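Local coordinates for protein trimeric intracellular cation channel type 1B.2 (Caenorhabditis elegans, PDB 5EIK) that forms a homotrimeric potassium channel of intracellular membranes, binds the lipid PIP2 and may supply counter-ion current during calcium release from internal stores, at residues 39-44 / 112-117; 79-84 / 157-162; 140-145 / 207-212. One frame throughout, in Å; residues are numbered along the deposited sequence.

Interaction 1: 39-44 / 112-117. With DMU (decyl-beta-D-maltopyranoside), chain L.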
loop_
_atom_site.group_PDB
_atom_site.type_symbol
_atom_site.label_atom_id
_atom_site.label_comp_id
_atom_site.label_asym_id
_atom_site.label_seq_id
_atom_site.Cartn_x
_atom_site.Cartn_y
_atom_site.Cartn_z
ATOM N N THR A 39 2.874 7.832 -21.304
ATOM C CA THR A 39 3.202 7.523 -19.919
ATOM C C THR A 39 4.693 7.803 -19.657
ATOM O O THR A 39 5.053 8.403 -18.636
ATOM C CB THR A 39 2.894 6.032 -19.587
ATOM O OG1 THR A 39 1.488 5.792 -19.711
ATOM C CG2 THR A 39 3.342 5.683 -18.176
ATOM N N CYS A 40 5.561 7.379 -20.573
ATOM C CA CYS A 40 6.998 7.599 -20.403
ATOM C C CYS A 40 7.368 9.076 -20.443
ATOM O O CYS A 40 8.236 9.528 -19.696
ATOM C CB CYS A 40 7.791 6.847 -21.471
ATOM S SG CYS A 40 7.840 5.074 -21.224
ATOM N N LEU A 41 6.711 9.823 -21.322
ATOM C CA LEU A 41 6.960 11.245 -21.423
ATOM C C LEU A 41 6.610 11.883 -20.086
ATOM O O LEU A 41 7.288 12.796 -19.624
ATOM C CB LEU A 41 6.104 11.861 -22.535
ATOM C CG LEU A 41 6.415 11.351 -23.944
ATOM C CD1 LEU A 41 5.486 12.003 -24.957
ATOM C CD2 LEU A 41 7.870 11.640 -24.271
ATOM N N SER A 42 5.545 11.392 -19.464
ATOM C CA SER A 42 5.108 11.926 -18.184
ATOM C C SER A 42 6.157 11.644 -17.106
ATOM O O SER A 42 6.542 12.536 -16.345
ATOM C CB SER A 42 3.757 11.314 -17.803
ATOM O OG SER A 42 3.282 11.854 -16.585
ATOM N N VAL A 43 6.633 10.409 -17.044
ATOM C CA VAL A 43 7.642 10.070 -16.053
ATOM C C VAL A 43 8.893 10.907 -16.297
ATOM O O VAL A 43 9.544 11.344 -15.351
ATOM C CB VAL A 43 8.019 8.576 -16.108
ATOM C CG1 VAL A 43 9.216 8.311 -15.215
ATOM C CG2 VAL A 43 6.836 7.726 -15.657
ATOM N N ARG A 44 9.222 11.131 -17.565
ATOM C CA ARG A 44 10.398 11.918 -17.910
ATOM C C ARG A 44 10.232 13.381 -17.506
ATOM O O ARG A 44 11.172 14.010 -17.024
ATOM C CB ARG A 44 10.688 11.807 -19.408
ATOM C CG ARG A 44 11.819 12.694 -19.881
ATOM C CD ARG A 44 12.433 12.197 -21.191
ATOM N NE ARG A 44 13.343 13.194 -21.749
ATOM C CZ ARG A 44 14.131 12.994 -22.797
ATOM N NH1 ARG A 44 14.135 11.826 -23.420
ATOM N NH2 ARG A 44 14.918 13.971 -23.222
ATOM N N VAL A 112 15.627 11.491 -30.940
ATOM C CA VAL A 112 14.597 11.682 -31.962
ATOM C C VAL A 112 13.204 11.271 -31.553
ATOM O O VAL A 112 12.229 11.971 -31.846
ATOM C CB VAL A 112 14.906 10.924 -33.259
ATOM C CG1 VAL A 112 15.960 11.666 -34.045
ATOM C CG2 VAL A 112 15.343 9.495 -32.932
ATOM N N VAL A 113 13.094 10.124 -30.902
ATOM C CA VAL A 113 11.784 9.653 -30.484
ATOM C C VAL A 113 11.118 10.667 -29.574
ATOM O O VAL A 113 9.963 11.040 -29.789
ATOM C CB VAL A 113 11.887 8.318 -29.771
ATOM C CG1 VAL A 113 10.533 7.943 -29.180
ATOM C CG2 VAL A 113 12.371 7.263 -30.761
ATOM N N PHE A 114 11.860 11.120 -28.570
ATOM C CA PHE A 114 11.360 12.105 -27.622
ATOM C C PHE A 114 10.911 13.359 -28.372
ATOM O O PHE A 114 9.787 13.832 -28.195
ATOM C CB PHE A 114 12.461 12.465 -26.616
ATOM C CG PHE A 114 12.071 13.545 -25.658
ATOM C CD1 PHE A 114 11.200 13.281 -24.603
ATOM C CD2 PHE A 114 12.540 14.843 -25.829
ATOM C CE1 PHE A 114 10.796 14.298 -23.734
ATOM C CE2 PHE A 114 12.144 15.872 -24.968
ATOM C CZ PHE A 114 11.270 15.599 -23.915
ATOM N N ARG A 115 11.801 13.887 -29.208
ATOM C CA ARG A 115 11.525 15.089 -29.993
ATOM C C ARG A 115 10.300 14.945 -30.893
ATOM O O ARG A 115 9.503 15.878 -31.041
ATOM C CB ARG A 115 12.743 15.438 -30.849
ATOM C CG ARG A 115 13.910 15.993 -30.059
ATOM C CD ARG A 115 15.139 16.168 -30.931
ATOM N NE ARG A 115 16.243 16.747 -30.173
ATOM C CZ ARG A 115 17.519 16.665 -30.532
ATOM N NH1 ARG A 115 17.853 16.025 -31.642
ATOM N NH2 ARG A 115 18.461 17.217 -29.776
ATOM N N LEU A 116 10.158 13.782 -31.507
ATOM C CA LEU A 116 9.019 13.546 -32.369
ATOM C C LEU A 116 7.732 13.442 -31.537
ATOM O O LEU A 116 6.701 14.011 -31.900
ATOM C CB LEU A 116 9.233 12.261 -33.175
ATOM C CG LEU A 116 8.059 11.816 -34.053
ATOM C CD1 LEU A 116 7.673 12.931 -35.029
ATOM C CD2 LEU A 116 8.453 10.563 -34.810
ATOM N N ALA A 117 7.798 12.732 -30.414
ATOM C CA ALA A 117 6.622 12.553 -29.567
ATOM C C ALA A 117 6.128 13.819 -28.885
ATOM O O ALA A 117 4.948 13.926 -28.556
ATOM C CB ALA A 117 6.888 11.487 -28.524
HETATM C C1 DMU L . 3.321 0.761 -40.872
HETATM C C2 DMU L . 2.854 -0.631 -41.381
HETATM C C3 DMU L . 4.060 -1.416 -42.029
HETATM C C4 DMU L . 5.279 -1.361 -41.075
HETATM O O5 DMU L . 5.647 0.004 -40.809
HETATM C C6 DMU L . 4.602 0.607 -40.016
HETATM O O7 DMU L . 3.723 -2.813 -42.239
HETATM O O16 DMU L . 5.026 1.900 -39.562
HETATM C C18 DMU L . 5.704 1.707 -38.300
HETATM C C19 DMU L . 6.086 3.082 -37.743
HETATM C C22 DMU L . 6.871 2.951 -36.431
HETATM C C25 DMU L . 6.741 4.282 -35.684
HETATM C C28 DMU L . 7.932 4.469 -34.750
HETATM C C31 DMU L . 8.181 5.970 -34.546
HETATM C C34 DMU L . 7.899 6.352 -33.083
HETATM C C37 DMU L . 6.835 7.454 -33.046
HETATM C C40 DMU L . 7.372 8.690 -32.310
HETATM C C43 DMU L . 6.700 8.795 -30.941
HETATM O O49 DMU L . 2.273 1.352 -40.059
HETATM O O55 DMU L . 1.822 -0.425 -42.370
HETATM C C57 DMU L . 6.469 -2.097 -41.689
HETATM O O61 DMU L . 7.322 -2.513 -40.611
HETATM C C5 DMU L . 2.429 -4.317 -43.746
HETATM C C7 DMU L . 3.619 -5.365 -43.769
HETATM C C8 DMU L . 4.575 -4.976 -44.968
HETATM C C9 DMU L . 5.064 -3.516 -44.735
HETATM O O1 DMU L . 3.880 -2.689 -44.638
HETATM C C10 DMU L . 3.058 -2.961 -43.503
HETATM O O2 DMU L . 5.737 -5.831 -44.977
HETATM O O3 DMU L . 1.754 -4.728 -42.481
HETATM O O4 DMU L . 3.118 -6.693 -43.937
HETATM C C11 DMU L . 5.943 -3.091 -45.886
HETATM O O6 DMU L . 6.470 -1.827 -45.674
#
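The guanidinium of Arg44 lies flat on the ring of Phe114, the two planes only 8° apart, in an offset stack that is also a cation-pi contact. Arg44 CZ stands 3.5 Å from the ring centroid and sits nearer the rim than the middle, above the CG–CD1 side, while NE reaches Phe114 CE1 at 3.4 Å. Arginine suits the place because a flat, delocalised cation can rest on a ring and still offer N-H groups to an acid; here NH2 makes a salt bridge to Asp111, just ahead of helix 112-117, which, with the stack, probably limits how the group can turn. Phe114 extends toward helix 30-47 because its CG is anti to the backbone N (chi1 176°). One turn away, Leu41 divides its branches: CD2 meets Phe114 CD1 at 3.7 Å, approaching obliquely, and CD1 touches Ala117 CB at 3.9 Å. The small methyl of Ala117 admits that branch on one side and takes the decyl tail of a bound maltoside, C43, at 3.6 Å. With the segment axes at 101°, a short helix lies across a transmembrane helix, probably on the cytoplasmic side, joined to it by an arginine–aromatic stack.

Interaction 2: 79-84 / 157-162. With PT5 ([(2R)-1-octadecanoyloxy-3-[oxidanyl-[(1R,2R,3S,4R,5R,6S)-2,3,6-tris(oxidanyl)-4,5-diphosphonooxy-cyclohexyl]oxy-phospho ryl]oxy-propan-2-yl] (8Z)-icosa-5,8,11,14-tetraenoate), chain B.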
loop_
_atom_site.group_PDB
_atom_site.type_symbol
_atom_site.label_atom_id
_atom_site.label_comp_id
_atom_site.label_asym_id
_atom_site.label_seq_id
_atom_site.Cartn_x
_atom_site.Cartn_y
_atom_site.Cartn_z
ATOM N N PHE A 79 -4.887 -5.229 -7.101
ATOM C CA PHE A 79 -4.848 -4.897 -5.692
ATOM C C PHE A 79 -6.261 -4.932 -5.091
ATOM O O PHE A 79 -6.476 -5.523 -4.039
ATOM C CB PHE A 79 -4.233 -3.512 -5.499
ATOM C CG PHE A 79 -4.284 -3.017 -4.081
ATOM C CD1 PHE A 79 -3.487 -3.587 -3.095
ATOM C CD2 PHE A 79 -5.150 -1.991 -3.730
ATOM C CE1 PHE A 79 -3.559 -3.145 -1.770
ATOM C CE2 PHE A 79 -5.231 -1.545 -2.410
ATOM C CZ PHE A 79 -4.434 -2.122 -1.432
ATOM N N LEU A 80 -7.225 -4.319 -5.770
ATOM C CA LEU A 80 -8.594 -4.286 -5.268
ATOM C C LEU A 80 -9.269 -5.651 -5.222
ATOM O O LEU A 80 -10.024 -5.947 -4.294
ATOM C CB LEU A 80 -9.448 -3.341 -6.116
ATOM C CG LEU A 80 -8.987 -1.885 -6.193
ATOM C CD1 LEU A 80 -9.950 -1.127 -7.080
ATOM C CD2 LEU A 80 -8.925 -1.266 -4.796
ATOM N N LEU A 81 -8.997 -6.486 -6.217
ATOM C CA LEU A 81 -9.611 -7.806 -6.291
ATOM C C LEU A 81 -8.869 -8.905 -5.544
ATOM O O LEU A 81 -9.332 -10.038 -5.489
ATOM C CB LEU A 81 -9.788 -8.200 -7.757
ATOM C CG LEU A 81 -10.708 -7.238 -8.515
ATOM C CD1 LEU A 81 -10.686 -7.560 -10.002
ATOM C CD2 LEU A 81 -12.124 -7.327 -7.949
ATOM N N GLY A 82 -7.723 -8.573 -4.968
ATOM C CA GLY A 82 -6.958 -9.565 -4.234
ATOM C C GLY A 82 -6.223 -10.554 -5.126
ATOM O O GLY A 82 -5.929 -11.669 -4.709
ATOM N N GLU A 83 -5.936 -10.153 -6.359
ATOM C CA GLU A 83 -5.221 -11.012 -7.292
ATOM C C GLU A 83 -3.754 -10.661 -7.118
ATOM O O GLU A 83 -3.432 -9.578 -6.641
ATOM C CB GLU A 83 -5.643 -10.708 -8.734
ATOM C CG GLU A 83 -7.140 -10.567 -8.928
ATOM C CD GLU A 83 -7.514 -10.131 -10.343
ATOM O OE1 GLU A 83 -6.851 -9.217 -10.875
ATOM O OE2 GLU A 83 -8.474 -10.688 -10.920
ATOM N N PRO A 84 -2.844 -11.574 -7.487
ATOM C CA PRO A 84 -1.414 -11.274 -7.343
ATOM C C PRO A 84 -1.102 -9.943 -8.029
ATOM O O PRO A 84 -1.431 -9.760 -9.199
ATOM C CB PRO A 84 -0.746 -12.463 -8.032
ATOM C CG PRO A 84 -1.694 -13.587 -7.709
ATOM C CD PRO A 84 -3.052 -12.948 -7.972
ATOM N N ILE A 157 -18.160 -0.763 -10.511
ATOM C CA ILE A 157 -17.855 0.603 -10.878
ATOM C C ILE A 157 -16.435 0.983 -10.457
ATOM O O ILE A 157 -15.657 1.487 -11.267
ATOM C CB ILE A 157 -18.880 1.571 -10.254
ATOM C CG1 ILE A 157 -20.260 1.303 -10.854
ATOM C CG2 ILE A 157 -18.506 3.009 -10.544
ATOM C CD1 ILE A 157 -21.390 2.049 -10.148
ATOM N N LEU A 158 -16.090 0.722 -9.201
ATOM C CA LEU A 158 -14.762 1.056 -8.704
ATOM C C LEU A 158 -13.652 0.385 -9.509
ATOM O O LEU A 158 -12.624 1.000 -9.800
ATOM C CB LEU A 158 -14.657 0.693 -7.222
ATOM C CG LEU A 158 -15.665 1.466 -6.370
ATOM C CD1 LEU A 158 -15.613 0.981 -4.930
ATOM C CD2 LEU A 158 -15.367 2.962 -6.462
ATOM N N VAL A 159 -13.855 -0.874 -9.875
ATOM C CA VAL A 159 -12.853 -1.573 -10.663
ATOM C C VAL A 159 -12.694 -0.872 -12.022
ATOM O O VAL A 159 -11.576 -0.683 -12.507
ATOM C CB VAL A 159 -13.239 -3.059 -10.862
ATOM C CG1 VAL A 159 -12.362 -3.698 -11.938
ATOM C CG2 VAL A 159 -13.063 -3.810 -9.544
ATOM N N GLY A 160 -13.817 -0.475 -12.617
ATOM C CA GLY A 160 -13.773 0.204 -13.891
ATOM C C GLY A 160 -12.988 1.496 -13.780
ATOM O O GLY A 160 -12.191 1.837 -14.661
ATOM N N VAL A 161 -13.212 2.223 -12.690
ATOM C CA VAL A 161 -12.517 3.480 -12.461
ATOM C C VAL A 161 -11.027 3.234 -12.207
ATOM O O VAL A 161 -10.175 3.997 -12.668
ATOM C CB VAL A 161 -13.131 4.228 -11.258
ATOM C CG1 VAL A 161 -12.386 5.518 -10.995
ATOM C CG2 VAL A 161 -14.595 4.525 -11.535
ATOM N N ALA A 162 -10.718 2.161 -11.485
ATOM C CA ALA A 162 -9.329 1.827 -11.173
ATOM C C ALA A 162 -8.557 1.551 -12.455
ATOM O O ALA A 162 -7.411 1.969 -12.595
ATOM C CB ALA A 162 -9.266 0.611 -10.242
HETATM O O12 PT5 B . -7.349 13.075 -9.615
HETATM P P1 PT5 B . -6.477 11.887 -9.242
HETATM O O13 PT5 B . -7.307 10.364 -9.141
HETATM O O11 PT5 B . -5.716 12.016 -7.795
HETATM O O6 PT5 B . -3.830 13.305 -11.740
HETATM O O1 PT5 B . -5.327 11.575 -10.279
HETATM C C1 PT5 B . -5.545 11.648 -11.692
HETATM C C6 PT5 B . -4.205 12.026 -12.256
HETATM C C2 PT5 B . -6.023 10.288 -12.327
HETATM O O2 PT5 B . -5.104 9.234 -11.983
HETATM C C3 PT5 B . -6.048 10.391 -13.883
HETATM O O3 PT5 B . -6.372 9.109 -14.402
HETATM C C4 PT5 B . -4.721 10.823 -14.455
HETATM O O4 PT5 B . -4.863 11.110 -15.813
HETATM P P4 PT5 B . -4.115 10.198 -16.939
HETATM O O41 PT5 B . -2.520 10.085 -16.712
HETATM O O42 PT5 B . -4.374 10.808 -18.414
HETATM O O43 PT5 B . -4.678 8.803 -16.868
HETATM C C5 PT5 B . -4.175 12.100 -13.787
HETATM O O5 PT5 B . -2.821 12.259 -14.210
HETATM P P5 PT5 B . -2.535 13.490 -15.248
HETATM O O52 PT5 B . -3.862 14.108 -15.876
HETATM O O51 PT5 B . -1.618 14.644 -14.439
HETATM O O53 PT5 B . -1.535 12.711 -16.326
HETATM C C7 PT5 B . -6.658 9.200 -8.557
HETATM C C8 PT5 B . -7.703 8.514 -7.657
HETATM C C9 PT5 B . -7.663 8.955 -6.158
HETATM O O16 PT5 B . -7.496 7.050 -7.735
HETATM C C10 PT5 B . -8.399 6.355 -8.487
HETATM O O17 PT5 B . -8.361 6.285 -9.704
HETATM O O18 PT5 B . -7.611 7.742 -5.289
HETATM C C11 PT5 B . -8.038 7.755 -3.920
HETATM O O19 PT5 B . -8.865 8.564 -3.409
HETATM C C12 PT5 B . -9.478 5.651 -7.664
HETATM C C13 PT5 B . -9.670 4.126 -7.872
HETATM C C14 PT5 B . -10.837 3.596 -7.007
HETATM C C15 PT5 B . -10.363 2.837 -5.754
HETATM C C16 PT5 B . -11.517 2.114 -4.999
HETATM C C17 PT5 B . -11.376 2.170 -3.446
HETATM C C18 PT5 B . -11.699 0.841 -2.756
HETATM C C19 PT5 B . -11.216 0.456 -1.666
HETATM C C20 PT5 B . -9.856 0.085 -1.051
HETATM C C21 PT5 B . -9.148 1.196 -0.234
HETATM C C22 PT5 B . -7.678 0.863 0.083
HETATM C C23 PT5 B . -7.278 1.232 1.527
HETATM C C24 PT5 B . -6.567 0.081 2.271
HETATM C C31 PT5 B . -7.373 6.649 -3.096
HETATM C C32 PT5 B . -8.091 5.277 -3.243
HETATM C C33 PT5 B . -7.353 4.113 -2.517
HETATM C C34 PT5 B . -6.380 3.307 -3.415
HETATM C C35 PT5 B . -5.478 2.150 -2.757
HETATM C C36 PT5 B . -4.154 2.335 -2.412
HETATM C C37 PT5 B . -3.598 1.620 -1.161
HETATM C C38 PT5 B . -2.295 1.110 -1.525
HETATM C C39 PT5 B . -0.978 1.593 -1.111
HETATM C C40 PT5 B . -0.447 2.888 -1.638
HETATM C C25 PT5 B . -5.032 0.283 2.330
HETATM C C26 PT5 B . -4.292 -0.959 2.849
HETATM C C41 PT5 B . -0.386 4.080 -0.675
HETATM C C42 PT5 B . 0.018 5.385 -1.371
HETATM C C43 PT5 B . -1.180 6.204 -1.868
#
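At the end of one discontinuous transmembrane element of this TRIC channel, helix 72-81, closed by a Schellman motif at Gly82, packs against helix 153-165, part of the other discontinuous element. Leu80 points its CD1 at the methyl of Ala162, 3.7 Å from CB, where a small residue admits the leucine branch. One residue on, Leu81 CD2 meets Val159 CG2 at 4.0 Å, the two side chains crossing at about a right angle; with CG beside the backbone N (chi1 -61°), Leu81 swings its end toward the partner helix. The other branch of Leu80 meets lipid: CD2 is 4.0 Å from PIP2 C18, and C16 is 4.1 Å from Leu158 CB. The other acyl chain runs beside Phe79, whose CE2 stands 3.7 Å from PIP2 C35; the ring also packs on Phe79 of the third subunit. An alanine at Phe79 is likely to leave the lipid chain and the neighbouring subunit's ring without their aromatic partner, opening a gap between them. Aliphatic and aromatic side chains thus build an acyl-chain groove at a subunit interface, an arrangement consistent with the probable need for PIP2 in trimerization.

Interaction 3: 140-145 / 207-212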
loop_
_atom_site.group_PDB
_atom_site.type_symbol
_atom_site.label_atom_id
_atom_site.label_comp_id
_atom_site.label_asym_id
_atom_site.label_seq_id
_atom_site.Cartn_x
_atom_site.Cartn_y
_atom_site.Cartn_z
ATOM N N ALA A 140 -13.349 -3.139 -20.004
ATOM C CA ALA A 140 -12.804 -4.454 -19.688
ATOM C C ALA A 140 -12.817 -4.666 -18.180
ATOM O O ALA A 140 -13.109 -5.762 -17.701
ATOM C CB ALA A 140 -11.370 -4.577 -20.219
ATOM N N GLY A 141 -12.497 -3.607 -17.441
ATOM C CA GLY A 141 -12.483 -3.685 -15.994
ATOM C C GLY A 141 -13.858 -4.017 -15.447
ATOM O O GLY A 141 -13.997 -4.850 -14.546
ATOM N N VAL A 142 -14.877 -3.366 -16.003
ATOM C CA VAL A 142 -16.250 -3.591 -15.581
ATOM C C VAL A 142 -16.678 -5.023 -15.887
ATOM O O VAL A 142 -17.270 -5.703 -15.044
ATOM C CB VAL A 142 -17.203 -2.595 -16.279
ATOM C CG1 VAL A 142 -18.644 -2.995 -16.052
ATOM C CG2 VAL A 142 -16.964 -1.192 -15.733
ATOM N N LYS A 143 -16.363 -5.485 -17.092
ATOM C CA LYS A 143 -16.715 -6.838 -17.500
ATOM C C LYS A 143 -16.048 -7.865 -16.591
ATOM O O LYS A 143 -16.680 -8.831 -16.160
ATOM C CB LYS A 143 -16.289 -7.072 -18.948
ATOM C CG LYS A 143 -16.784 -8.370 -19.540
ATOM C CD LYS A 143 -16.265 -8.547 -20.957
ATOM C CE LYS A 143 -16.777 -9.837 -21.582
ATOM N NZ LYS A 143 -16.297 -10.003 -22.981
ATOM N N HIS A 144 -14.770 -7.654 -16.296
ATOM C CA HIS A 144 -14.037 -8.563 -15.420
ATOM C C HIS A 144 -14.706 -8.623 -14.042
ATOM O O HIS A 144 -14.950 -9.709 -13.503
ATOM C CB HIS A 144 -12.586 -8.093 -15.294
ATOM C CG HIS A 144 -11.727 -8.984 -14.451
ATOM N ND1 HIS A 144 -11.706 -10.354 -14.597
ATOM C CD2 HIS A 144 -10.830 -8.694 -13.480
ATOM C CE1 HIS A 144 -10.832 -10.871 -13.749
ATOM N NE2 HIS A 144 -10.287 -9.884 -13.061
ATOM N N ALA A 145 -15.022 -7.456 -13.484
ATOM C CA ALA A 145 -15.660 -7.394 -12.174
ATOM C C ALA A 145 -17.029 -8.061 -12.171
ATOM O O ALA A 145 -17.400 -8.718 -11.198
ATOM C CB ALA A 145 -15.792 -5.947 -11.717
ATOM N N LEU A 207 -24.166 0.057 -15.703
ATOM C CA LEU A 207 -25.608 0.083 -15.949
ATOM C C LEU A 207 -25.918 -0.669 -17.234
ATOM O O LEU A 207 -26.833 -1.495 -17.296
ATOM C CB LEU A 207 -26.101 1.522 -16.089
ATOM C CG LEU A 207 -26.126 2.370 -14.821
ATOM C CD1 LEU A 207 -26.619 3.760 -15.164
ATOM C CD2 LEU A 207 -27.029 1.720 -13.784
ATOM N N GLU A 208 -25.136 -0.363 -18.260
ATOM C CA GLU A 208 -25.283 -0.980 -19.562
ATOM C C GLU A 208 -25.197 -2.499 -19.442
ATOM O O GLU A 208 -25.936 -3.227 -20.105
ATOM C CB GLU A 208 -24.188 -0.454 -20.477
ATOM C CG GLU A 208 -24.373 -0.785 -21.921
ATOM C CD GLU A 208 -23.391 -0.052 -22.803
ATOM O OE1 GLU A 208 -22.178 -0.330 -22.692
ATOM O OE2 GLU A 208 -23.832 0.805 -23.600
ATOM N N ARG A 209 -24.296 -2.966 -18.585
ATOM C CA ARG A 209 -24.096 -4.395 -18.362
ATOM C C ARG A 209 -25.285 -5.049 -17.664
ATOM O O ARG A 209 -25.479 -6.262 -17.750
ATOM C CB ARG A 209 -22.841 -4.615 -17.519
ATOM C CG ARG A 209 -21.549 -4.473 -18.284
ATOM C CD ARG A 209 -21.232 -5.751 -19.026
ATOM N NE ARG A 209 -20.164 -5.562 -19.998
ATOM C CZ ARG A 209 -19.745 -6.501 -20.836
ATOM N NH1 ARG A 209 -20.305 -7.704 -20.821
ATOM N NH2 ARG A 209 -18.776 -6.231 -21.698
ATOM N N HIS A 210 -26.068 -4.247 -16.957
ATOM C CA HIS A 210 -27.226 -4.767 -16.249
ATOM C C HIS A 210 -28.503 -4.337 -16.953
ATOM O O HIS A 210 -29.600 -4.466 -16.410
ATOM C CB HIS A 210 -27.213 -4.277 -14.801
ATOM C CG HIS A 210 -26.122 -4.882 -13.976
ATOM N ND1 HIS A 210 -26.126 -6.207 -13.597
ATOM C CD2 HIS A 210 -24.973 -4.356 -13.490
ATOM C CE1 HIS A 210 -25.026 -6.471 -12.915
ATOM N NE2 HIS A 210 -24.309 -5.365 -12.837
ATOM N N SER A 211 -28.335 -3.823 -18.168
ATOM C CA SER A 211 -29.442 -3.375 -19.003
ATOM C C SER A 211 -30.515 -2.648 -18.210
ATOM O O SER A 211 -31.642 -3.128 -18.105
ATOM C CB SER A 211 -30.070 -4.573 -19.716
ATOM O OG SER A 211 -29.104 -5.276 -20.475
ATOM N N MET A 212 -30.177 -1.489 -17.661
ATOM C CA MET A 212 -31.155 -0.751 -16.882
ATOM C C MET A 212 -31.594 0.563 -17.519
ATOM O O MET A 212 -32.395 0.572 -18.456
ATOM C CB MET A 212 -30.619 -0.503 -15.468
ATOM C CG MET A 212 -30.217 -1.778 -14.744
ATOM S SD MET A 212 -30.121 -1.591 -12.951
ATOM C CE MET A 212 -31.262 -2.877 -12.407
#
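Lys143 and Arg209 meet through the carbon chain of one and the flat end of the other. Lys143 CG stands 3.4 Å above the guanidinium plane, displaced toward its rim, and CD comes to 3.5 Å from Arg209 NH2. The lysine reaches past the group because its chain is extended beyond CG, carrying its amino end away from helix 194-209. Arg209, by contrast, is bent at chi2 (-82°), which turns the guanidinium along the flank of the lysine methylenes. Closer to the arginine's backbone, Val142 CG1 rests on Arg209 CG at 4.0 Å. A beta-branched valine fits here, since one short branch is enough to meet the aliphatic root of the arginine, and its side chain also packs on Ser202 and Thr206 of helix 194-209. In the next shell, that helix ends at Arg209 and the chain leaves it through His210. The His210 ring stacks with Tyr153 and its NE2 is hydrogen-bonded to Gln156 OE1, tying the turn to helix 153-165; Ala145 packs on Gln156 and Val159 of that same helix. The two cationic ends stay apart, Lys143 NZ being 4.7 Å from Arg209 NH2. The contact therefore appears to rest on van der Waals packing, of methylenes on a guanidinium face and of Val142 on the arginine's aliphatic root; the nearby like charges probably carry some electrostatic cost, which solvent at this surface position may lessen.

Interactions 2 and 3 form one continuous region, their centres 14 Å apart. Glu83 OE2 accepts a probable hydrogen bond from His144 NE2 at 2.9 Å, Leu81 CD1 packs on His144 CD2, and Val159 CG1 lies 3.3 Å from Gly141 O. Helix 120-148 thus belongs to interaction 3 and also touches interaction 2 through Gly141 and His144; further along it carries Lys130 and Arg134, which bind the PIP2 whose acyl chains reach interaction 2. Interaction 1 lies on the opposite side of the chain's centre, with centres 29 Å from interaction 2 and 34 Å from interaction 3; nearest atoms are about 12 and 17 Å away. Even so, Leu41 comes within about 10 Å of the Lys130 side chain.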